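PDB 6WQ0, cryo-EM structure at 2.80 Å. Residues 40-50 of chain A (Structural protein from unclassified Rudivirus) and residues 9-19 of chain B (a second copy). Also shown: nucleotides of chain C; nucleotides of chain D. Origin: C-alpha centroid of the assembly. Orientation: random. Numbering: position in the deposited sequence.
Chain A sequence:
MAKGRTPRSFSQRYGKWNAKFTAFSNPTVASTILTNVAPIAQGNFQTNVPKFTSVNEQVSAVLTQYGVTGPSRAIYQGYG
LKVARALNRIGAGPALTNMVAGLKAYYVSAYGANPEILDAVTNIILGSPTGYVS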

ATOM      1  N   ILE A  40      33.343  36.135  38.273  1.00 14.86           N
ATOM      2  CA  ILE A  40      33.459  37.100  39.362  1.00 14.86           C
ATOM      3  C   ILE A  40      34.444  36.599  40.410  1.00 14.86           C
ATOM      4  O   ILE A  40      35.243  37.369  40.954  1.00 14.86           O
ATOM      5  CB  ILE A  40      32.069  37.380  39.965  1.00 14.86           C
ATOM      6  CG1 ILE A  40      31.083  37.765  38.863  1.00 14.86           C
ATOM      7  CG2 ILE A  40      32.143  38.485  40.988  1.00 14.86           C
ATOM      8  CD1 ILE A  40      30.202  36.631  38.406  1.00 14.86           C
ATOM      9  N   ALA A  41      34.407  35.299  40.699  1.00 14.41           N
ATOM     10  CA  ALA A  41      35.359  34.703  41.626  1.00 14.41           C
ATOM     11  C   ALA A  41      36.781  34.770  41.086  1.00 14.41           C
ATOM     12  O   ALA A  41      37.724  35.046  41.837  1.00 14.41           O
ATOM     13  CB  ALA A  41      34.963  33.259  41.907  1.00 14.41           C
ATOM     14  N   GLN A  42      36.956  34.498  39.790  1.00 15.11           N
ATOM     15  CA  GLN A  42      38.270  34.639  39.172  1.00 15.11           C
ATOM     16  C   GLN A  42      38.790  36.061  39.308  1.00 15.11           C
ATOM     17  O   GLN A  42      39.967  36.272  39.626  1.00 15.11           O
ATOM     18  CB  GLN A  42      38.206  34.235  37.705  1.00 15.11           C
ATOM     19  CG  GLN A  42      37.959  32.770  37.479  1.00 15.11           C
ATOM     20  CD  GLN A  42      37.696  32.450  36.030  1.00 15.11           C
ATOM     21  OE1 GLN A  42      37.875  33.293  35.159  1.00 15.11           O
ATOM     22  NE2 GLN A  42      37.266  31.229  35.763  1.00 15.11           N
ATOM     23  N   GLY A  43      37.925  37.050  39.080  1.00 15.22           N
ATOM     24  CA  GLY A  43      38.337  38.434  39.238  1.00 15.22           C
ATOM     25  C   GLY A  43      38.719  38.788  40.662  1.00 15.22           C
ATOM     26  O   GLY A  43      39.714  39.477  40.890  1.00 15.22           O
ATOM     27  N   ASN A  44      37.942  38.322  41.639  1.00 15.67           N
ATOM     28  CA  ASN A  44      38.251  38.625  43.034  1.00 15.67           C
ATOM     29  C   ASN A  44      39.568  37.984  43.465  1.00 15.67           C
ATOM     30  O   ASN A  44      40.367  38.608  44.176  1.00 15.67           O
ATOM     31  CB  ASN A  44      37.104  38.173  43.933  1.00 15.67           C
ATOM     32  CG  ASN A  44      35.895  39.078  43.836  1.00 15.67           C
ATOM     33  OD1 ASN A  44      36.024  40.292  43.749  1.00 15.67           O
ATOM     34  ND2 ASN A  44      34.714  38.490  43.852  1.00 15.67           N
ATOM     35  N   PHE A  45      39.817  36.746  43.031  1.00 15.45           N
ATOM     36  CA  PHE A  45      41.105  36.111  43.292  1.00 15.45           C
ATOM     37  C   PHE A  45      42.243  36.921  42.682  1.00 15.45           C
ATOM     38  O   PHE A  45      43.194  37.301  43.377  1.00 15.45           O
ATOM     39  CB  PHE A  45      41.093  34.680  42.748  1.00 15.45           C
ATOM     40  CG  PHE A  45      42.179  33.789  43.308  1.00 15.45           C
ATOM     41  CD1 PHE A  45      41.937  32.968  44.391  1.00 15.45           C
ATOM     42  CD2 PHE A  45      43.432  33.757  42.730  1.00 15.45           C
ATOM     43  CE1 PHE A  45      42.920  32.154  44.891  1.00 15.45           C
ATOM     44  CE2 PHE A  45      44.417  32.936  43.225  1.00 15.45           C
ATOM     45  CZ  PHE A  45      44.161  32.136  44.306  1.00 15.45           C
ATOM     46  N   GLN A  46      42.150  37.212  41.380  1.00 16.10           N
ATOM     47  CA  GLN A  46      43.192  37.978  40.701  1.00 16.10           C
ATOM     48  C   GLN A  46      43.423  39.336  41.347  1.00 16.10           C
ATOM     49  O   GLN A  46      44.538  39.862  41.295  1.00 16.10           O
ATOM     50  CB  GLN A  46      42.822  38.173  39.236  1.00 16.10           C
ATOM     51  CG  GLN A  46      42.854  36.922  38.400  1.00 16.10           C
ATOM     52  CD  GLN A  46      42.180  37.125  37.065  1.00 16.10           C
ATOM     53  OE1 GLN A  46      41.502  38.126  36.849  1.00 16.10           O
ATOM     54  NE2 GLN A  46      42.352  36.173  36.166  1.00 16.10           N
ATOM     55  N   THR A  47      42.386  39.928  41.935  1.00 16.90           N
ATOM     56  CA  THR A  47      42.526  41.259  42.510  1.00 16.90           C
ATOM     57  C   THR A  47      43.161  41.212  43.891  1.00 16.90           C
ATOM     58  O   THR A  47      43.931  42.108  44.252  1.00 16.90           O
ATOM     59  CB  THR A  47      41.157  41.940  42.574  1.00 16.90           C
ATOM     60  OG1 THR A  47      40.635  42.080  41.251  1.00 16.90           O
ATOM     61  CG2 THR A  47      41.255  43.307  43.210  1.00 16.90           C
ATOM     62  N   ASN A  48      42.871  40.181  44.680  1.00 17.54           N
ATOM     63  CA  ASN A  48      43.278  40.207  46.078  1.00 17.54           C
ATOM     64  C   ASN A  48      44.489  39.355  46.425  1.00 17.54           C
ATOM     65  O   ASN A  48      45.232  39.725  47.331  1.00 17.54           O
ATOM     66  CB  ASN A  48      42.109  39.791  46.974  1.00 17.54           C
ATOM     67  CG  ASN A  48      41.080  40.881  47.112  1.00 17.54           C
ATOM     68  OD1 ASN A  48      41.263  41.818  47.879  1.00 17.54           O
ATOM     69  ND2 ASN A  48      39.995  40.771  46.363  1.00 17.54           N
ATOM     70  N   VAL A  49      44.719  38.232  45.752  1.00 17.35           N
ATOM     71  CA  VAL A  49      45.740  37.282  46.202  1.00 17.35           C
ATOM     72  C   VAL A  49      47.182  37.765  46.013  1.00 17.35           C
ATOM     73  O   VAL A  49      48.034  37.430  46.852  1.00 17.35           O
ATOM     74  CB  VAL A  49      45.521  35.918  45.530  1.00 17.35           C
ATOM     75  CG1 VAL A  49      46.569  34.917  45.973  1.00 17.35           C
ATOM     76  CG2 VAL A  49      44.143  35.404  45.873  1.00 17.35           C
ATOM     77  N   PRO A  50      47.534  38.528  44.964  1.00 17.70           N
ATOM     78  CA  PRO A  50      48.936  38.972  44.853  1.00 17.70           C
ATOM     79  C   PRO A  50      49.439  39.777  46.044  1.00 17.70           C
ATOM     80  O   PRO A  50      50.611  39.642  46.422  1.00 17.70           O
ATOM     81  CB  PRO A  50      48.929  39.803  43.565  1.00 17.70           C
ATOM     82  CG  PRO A  50      47.847  39.256  42.779  1.00 17.70           C
ATOM     83  CD  PRO A  50      46.783  38.863  43.739  1.00 17.70           C
TER
ATOM     84  N   SER B   9      54.274  30.444  43.680  1.00 16.56           N
ATOM     85  CA  SER B   9      54.106  31.865  43.426  1.00 16.56           C
ATOM     86  C   SER B   9      52.654  32.168  43.069  1.00 16.56           C
ATOM     87  O   SER B   9      51.803  31.282  43.049  1.00 16.56           O
ATOM     88  CB  SER B   9      55.055  32.320  42.323  1.00 16.56           C
ATOM     89  OG  SER B   9      54.824  31.596  41.134  1.00 16.56           O
ATOM     90  N   PHE B  10      52.357  33.439  42.781  1.00 15.82           N
ATOM     91  CA  PHE B  10      50.972  33.815  42.511  1.00 15.82           C
ATOM     92  C   PHE B  10      50.407  33.086  41.303  1.00 15.82           C
ATOM     93  O   PHE B  10      49.258  32.642  41.337  1.00 15.82           O
ATOM     94  CB  PHE B  10      50.829  35.321  42.293  1.00 15.82           C
ATOM     95  CG  PHE B  10      49.534  35.696  41.630  1.00 15.82           C
ATOM     96  CD1 PHE B  10      48.348  35.668  42.336  1.00 15.82           C
ATOM     97  CD2 PHE B  10      49.496  36.032  40.290  1.00 15.82           C
ATOM     98  CE1 PHE B  10      47.158  35.977  41.721  1.00 15.82           C
ATOM     99  CE2 PHE B  10      48.312  36.341  39.680  1.00 15.82           C
ATOM    100  CZ  PHE B  10      47.142  36.320  40.396  1.00 15.82           C
ATOM    101  N   SER B  11      51.181  32.973  40.224  1.00 15.79           N
ATOM    102  CA  SER B  11      50.667  32.348  39.013  1.00 15.79           C
ATOM    103  C   SER B  11      50.399  30.864  39.223  1.00 15.79           C
ATOM    104  O   SER B  11      49.422  30.329  38.695  1.00 15.79           O
ATOM    105  CB  SER B  11      51.634  32.569  37.852  1.00 15.79           C
ATOM    106  OG  SER B  11      52.864  31.913  38.068  1.00 15.79           O
ATOM    107  N   GLN B  12      51.231  30.190  40.015  1.00 15.89           N
ATOM    108  CA  GLN B  12      51.006  28.773  40.283  1.00 15.89           C
ATOM    109  C   GLN B  12      49.763  28.561  41.138  1.00 15.89           C
ATOM    110  O   GLN B  12      48.935  27.690  40.835  1.00 15.89           O
ATOM    111  CB  GLN B  12      52.234  28.165  40.956  1.00 15.89           C
ATOM    112  CG  GLN B  12      53.535  28.412  40.226  1.00 15.89           C
ATOM    113  CD  GLN B  12      54.698  27.682  40.855  1.00 15.89           C
ATOM    114  OE1 GLN B  12      55.598  28.292  41.419  1.00 15.89           O
ATOM    115  NE2 GLN B  12      54.690  26.364  40.752  1.00 15.89           N
ATOM    116  N   ARG B  13      49.621  29.342  42.212  1.00 15.50           N
ATOM    117  CA  ARG B  13      48.418  29.277  43.035  1.00 15.50           C
ATOM    118  C   ARG B  13      47.173  29.548  42.207  1.00 15.50           C
ATOM    119  O   ARG B  13      46.185  28.814  42.296  1.00 15.50           O
ATOM    120  CB  ARG B  13      48.510  30.280  44.183  1.00 15.50           C
ATOM    121  CG  ARG B  13      49.713  30.128  45.063  1.00 15.50           C
ATOM    122  CD  ARG B  13      49.572  30.968  46.306  1.00 15.50           C
ATOM    123  NE  ARG B  13      50.864  31.268  46.907  1.00 15.50           N
ATOM    124  CZ  ARG B  13      51.017  31.777  48.121  1.00 15.50           C
ATOM    125  NH1 ARG B  13      49.959  32.042  48.863  1.00 15.50           N
ATOM    126  NH2 ARG B  13      52.228  32.020  48.591  1.00 15.50           N
ATOM    127  N   TYR B  14      47.195  30.617  41.407  1.00 14.98           N
ATOM    128  CA  TYR B  14      46.028  30.956  40.606  1.00 14.98           C
ATOM    129  C   TYR B  14      45.713  29.863  39.593  1.00 14.98           C
ATOM    130  O   TYR B  14      44.545  29.520  39.400  1.00 14.98           O
ATOM    131  CB  TYR B  14      46.224  32.297  39.899  1.00 14.98           C
ATOM    132  CG  TYR B  14      45.065  32.628  38.991  1.00 14.98           C
ATOM    133  CD1 TYR B  14      43.829  32.978  39.514  1.00 14.98           C
ATOM    134  CD2 TYR B  14      45.192  32.551  37.616  1.00 14.98           C
ATOM    135  CE1 TYR B  14      42.763  33.258  38.699  1.00 14.98           C
ATOM    136  CE2 TYR B  14      44.132  32.827  36.793  1.00 14.98           C
ATOM    137  CZ  TYR B  14      42.919  33.180  37.340  1.00 14.98           C
ATOM    138  OH  TYR B  14      41.859  33.460  36.516  1.00 14.98           O
ATOM    139  N   GLY B  15      46.735  29.290  38.954  1.00 14.18           N
ATOM    140  CA  GLY B  15      46.485  28.240  37.984  1.00 14.18           C
ATOM    141  C   GLY B  15      45.863  27.004  38.601  1.00 14.18           C
ATOM    142  O   GLY B  15      44.889  26.459  38.078  1.00 14.18           O
ATOM    143  N   LYS B  16      46.405  26.548  39.732  1.00 13.82           N
ATOM    144  CA  LYS B  16      45.844  25.353  40.355  1.00 13.82           C
ATOM    145  C   LYS B  16      44.457  25.617  40.933  1.00 13.82           C
ATOM    146  O   LYS B  16      43.561  24.769  40.818  1.00 13.82           O
ATOM    147  CB  LYS B  16      46.777  24.815  41.435  1.00 13.82           C
ATOM    148  CG  LYS B  16      46.549  23.342  41.704  1.00 13.82           C
ATOM    149  CD  LYS B  16      47.537  22.776  42.683  1.00 13.82           C
ATOM    150  CE  LYS B  16      47.242  21.327  42.947  1.00 13.82           C
ATOM    151  NZ  LYS B  16      47.867  20.868  44.200  1.00 13.82           N
ATOM    152  N   TRP B  17      44.258  26.776  41.567  1.00 13.81           N
ATOM    153  CA  TRP B  17      42.937  27.112  42.081  1.00 13.81           C
ATOM    154  C   TRP B  17      41.918  27.167  40.957  1.00 13.81           C
ATOM    155  O   TRP B  17      40.805  26.653  41.093  1.00 13.81           O
ATOM    156  CB  TRP B  17      42.989  28.445  42.826  1.00 13.81           C
ATOM    157  CG  TRP B  17      41.667  28.890  43.376  1.00 13.81           C
ATOM    158  CD1 TRP B  17      41.146  28.584  44.593  1.00 13.81           C
ATOM    159  CD2 TRP B  17      40.700  29.723  42.726  1.00 13.81           C
ATOM    160  NE1 TRP B  17      39.919  29.168  44.744  1.00 13.81           N
ATOM    161  CE2 TRP B  17      39.622  29.875  43.610  1.00 13.81           C
ATOM    162  CE3 TRP B  17      40.642  30.355  41.481  1.00 13.81           C
ATOM    163  CZ2 TRP B  17      38.500  30.628  43.291  1.00 13.81           C
ATOM    164  CZ3 TRP B  17      39.529  31.101  41.170  1.00 13.81           C
ATOM    165  CH2 TRP B  17      38.474  31.229  42.068  1.00 13.81           C
ATOM    166  N   ASN B  18      42.289  27.770  39.830  1.00 13.95           N
ATOM    167  CA  ASN B  18      41.369  27.891  38.711  1.00 13.95           C
ATOM    168  C   ASN B  18      41.063  26.533  38.095  1.00 13.95           C
ATOM    169  O   ASN B  18      39.928  26.278  37.684  1.00 13.95           O
ATOM    170  CB  ASN B  18      41.960  28.842  37.678  1.00 13.95           C
ATOM    171  CG  ASN B  18      40.912  29.487  36.822  1.00 13.95           C
ATOM    172  OD1 ASN B  18      39.815  29.771  37.280  1.00 13.95           O
ATOM    173  ND2 ASN B  18      41.241  29.718  35.565  1.00 13.95           N
ATOM    174  N   ALA B  19      42.060  25.647  38.027  1.00 13.89           N
ATOM    175  CA  ALA B  19      41.826  24.300  37.519  1.00 13.89           C
ATOM    176  C   ALA B  19      40.844  23.542  38.401  1.00 13.89           C
ATOM    177  O   ALA B  19      39.879  22.943  37.910  1.00 13.89           O
ATOM    178  CB  ALA B  19      43.150  23.550  37.422  1.00 13.89           C
TER
ATOM    179  P    DA C 159      39.009  37.143  48.912  1.00 13.83           P
ATOM    180  OP1  DA C 159      38.621  38.404  48.268  1.00 13.83           O
ATOM    181  OP2  DA C 159      38.557  36.839  50.277  1.00 13.83           O
ATOM    182  O5'  DA C 159      38.528  35.955  47.979  1.00 13.83           O
ATOM    183  C5'  DA C 159      38.471  36.137  46.590  1.00 13.83           C
ATOM    184  C4'  DA C 159      38.128  34.841  45.896  1.00 13.83           C
ATOM    185  O4'  DA C 159      39.004  33.798  46.365  1.00 13.83           O
ATOM    186  C3'  DA C 159      36.760  34.289  46.191  1.00 13.83           C
ATOM    187  O3'  DA C 159      35.773  34.964  45.450  1.00 13.83           O
ATOM    188  C2'  DA C 159      36.941  32.864  45.711  1.00 13.83           C
ATOM    189  C1'  DA C 159      38.329  32.556  46.255  1.00 13.83           C
ATOM    190  N9   DA C 159      38.292  31.906  47.559  1.00 13.83           N
ATOM    191  C8   DA C 159      38.616  32.441  48.770  1.00 13.83           C
ATOM    192  N7   DA C 159      38.460  31.610  49.768  1.00 13.83           N
ATOM    193  C5   DA C 159      38.004  30.455  49.164  1.00 13.83           C
ATOM    194  C6   DA C 159      37.652  29.200  49.672  1.00 13.83           C
ATOM    195  N6   DA C 159      37.712  28.895  50.963  1.00 13.83           N
ATOM    196  N1   DA C 159      37.229  28.265  48.801  1.00 13.83           N
ATOM    197  C2   DA C 159      37.169  28.574  47.503  1.00 13.83           C
ATOM    198  N3   DA C 159      37.477  29.720  46.911  1.00 13.83           N
ATOM    199  C4   DA C 159      37.896  30.623  47.807  1.00 13.83           C
ATOM    200  P    DT D 145      43.940  22.209  46.154  1.00 14.70           P
ATOM    201  OP1  DT D 145      44.689  21.457  45.143  1.00 14.70           O
ATOM    202  OP2  DT D 145      43.960  21.784  47.560  1.00 14.70           O
ATOM    203  O5'  DT D 145      44.394  23.733  46.133  1.00 14.70           O
ATOM    204  C5'  DT D 145      44.621  24.404  44.909  1.00 14.70           C
ATOM    205  C4'  DT D 145      45.008  25.852  45.156  1.00 14.70           C
ATOM    206  O4'  DT D 145      44.022  26.483  46.002  1.00 14.70           O
ATOM    207  C3'  DT D 145      46.303  26.060  45.900  1.00 14.70           C
ATOM    208  O3'  DT D 145      47.398  25.969  45.014  1.00 14.70           O
ATOM    209  C2'  DT D 145      46.122  27.478  46.426  1.00 14.70           C
ATOM    210  C1'  DT D 145      44.639  27.504  46.771  1.00 14.70           C
ATOM    211  N1   DT D 145      44.355  27.260  48.217  1.00 14.70           N
ATOM    212  C2   DT D 145      44.535  28.277  49.124  1.00 14.70           C
ATOM    213  O2   DT D 145      44.917  29.384  48.818  1.00 14.70           O
ATOM    214  N3   DT D 145      44.245  27.952  50.410  1.00 14.70           N
ATOM    215  C4   DT D 145      43.812  26.739  50.880  1.00 14.70           C
ATOM    216  O4   DT D 145      43.576  26.544  52.061  1.00 14.70           O
ATOM    217  C5   DT D 145      43.644  25.715  49.881  1.00 14.70           C
ATOM    218  C7   DT D 145      43.170  24.354  50.272  1.00 14.70           C
ATOM    219  C6   DT D 145      43.922  26.023  48.616  1.00 14.70           C
ATOM    220  P    DA D 146      48.864  25.643  45.575  1.00 16.15           P
ATOM    221  OP1  DA D 146      49.792  25.818  44.451  1.00 16.15           O
ATOM    222  OP2  DA D 146      48.808  24.358  46.283  1.00 16.15           O
ATOM    223  O5'  DA D 146      49.120  26.781  46.662  1.00 16.15           O
ATOM    224  C5'  DA D 146      50.197  26.692  47.566  1.00 16.15           C
ATOM    225  C4'  DA D 146      50.191  27.870  48.522  1.00 16.15           C
ATOM    226  O4'  DA D 146      48.931  27.928  49.199  1.00 16.15           O
ATOM    227  C3'  DA D 146      51.213  27.793  49.635  1.00 16.15           C
ATOM    228  O3'  DA D 146      52.405  28.408  49.222  1.00 16.15           O
ATOM    229  C2'  DA D 146      50.565  28.571  50.786  1.00 16.15           C
ATOM    230  C1'  DA D 146      49.087  28.612  50.418  1.00 16.15           C
ATOM    231  N9   DA D 146      48.206  28.001  51.410  1.00 16.15           N
ATOM    232  C8   DA D 146      47.460  26.870  51.262  1.00 16.15           C
ATOM    233  N7   DA D 146      46.751  26.561  52.314  1.00 16.15           N
ATOM    234  C5   DA D 146      47.054  27.560  53.219  1.00 16.15           C
ATOM    235  C6   DA D 146      46.631  27.801  54.536  1.00 16.15           C
ATOM    236  N6   DA D 146      45.767  27.018  55.185  1.00 16.15           N
ATOM    237  N1   DA D 146      47.124  28.884  55.163  1.00 16.15           N
ATOM    238  C2   DA D 146      47.986  29.663  54.512  1.00 16.15           C
ATOM    239  N3   DA D 146      48.455  29.538  53.276  1.00 16.15           N
ATOM    240  C4   DA D 146      47.947  28.454  52.682  1.00 16.15           C

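How do the two backbones lie? The helix of chain A and that of chain B run nearly antiparallel, at 163°, with axes 11.1 Å apart at closest approach. That spacing leaves room for large side chains, and aromatic rings fill much of it.

What does F10(B) meet at the start of its helix? One face of its ring packs against P50(A), whose CG lies 3.7 Å from the centroid of the F10(B) ring, over the face, in a CH-pi contact, an aliphatic C-H lying against the pi cloud. V49(A) approaches the ring edge, CG1 to CD1 of F10(B) at 4.1 Å.

Why does Y14(B) have a mixed role? Its CA-to-CB bond points sideways, but the side chain reaches across. Carbon meets carbon where CD1 of Y14(B) lies 3.3 Å from CD2 of F45(A), the two rings oblique. At the tip, OH accepts a weak hydrogen bond from NE2 of Q46(A), 2.8 Å long but bent to 116°.

What anchors W17(B)? F45(A) forms an offset stack with its five-membered ring, centroids 4.5 Å apart and planes at 16°, while CH2 of W17(B) reaches CB of A41(A) at 4.1 Å. Both aromatics also touch DNA: CD1 of F45(A) is 3.6 Å from O4' of DA159 of chain C, and NE1 of W17(B) is 3.3 Å from N3 of the same nucleotide.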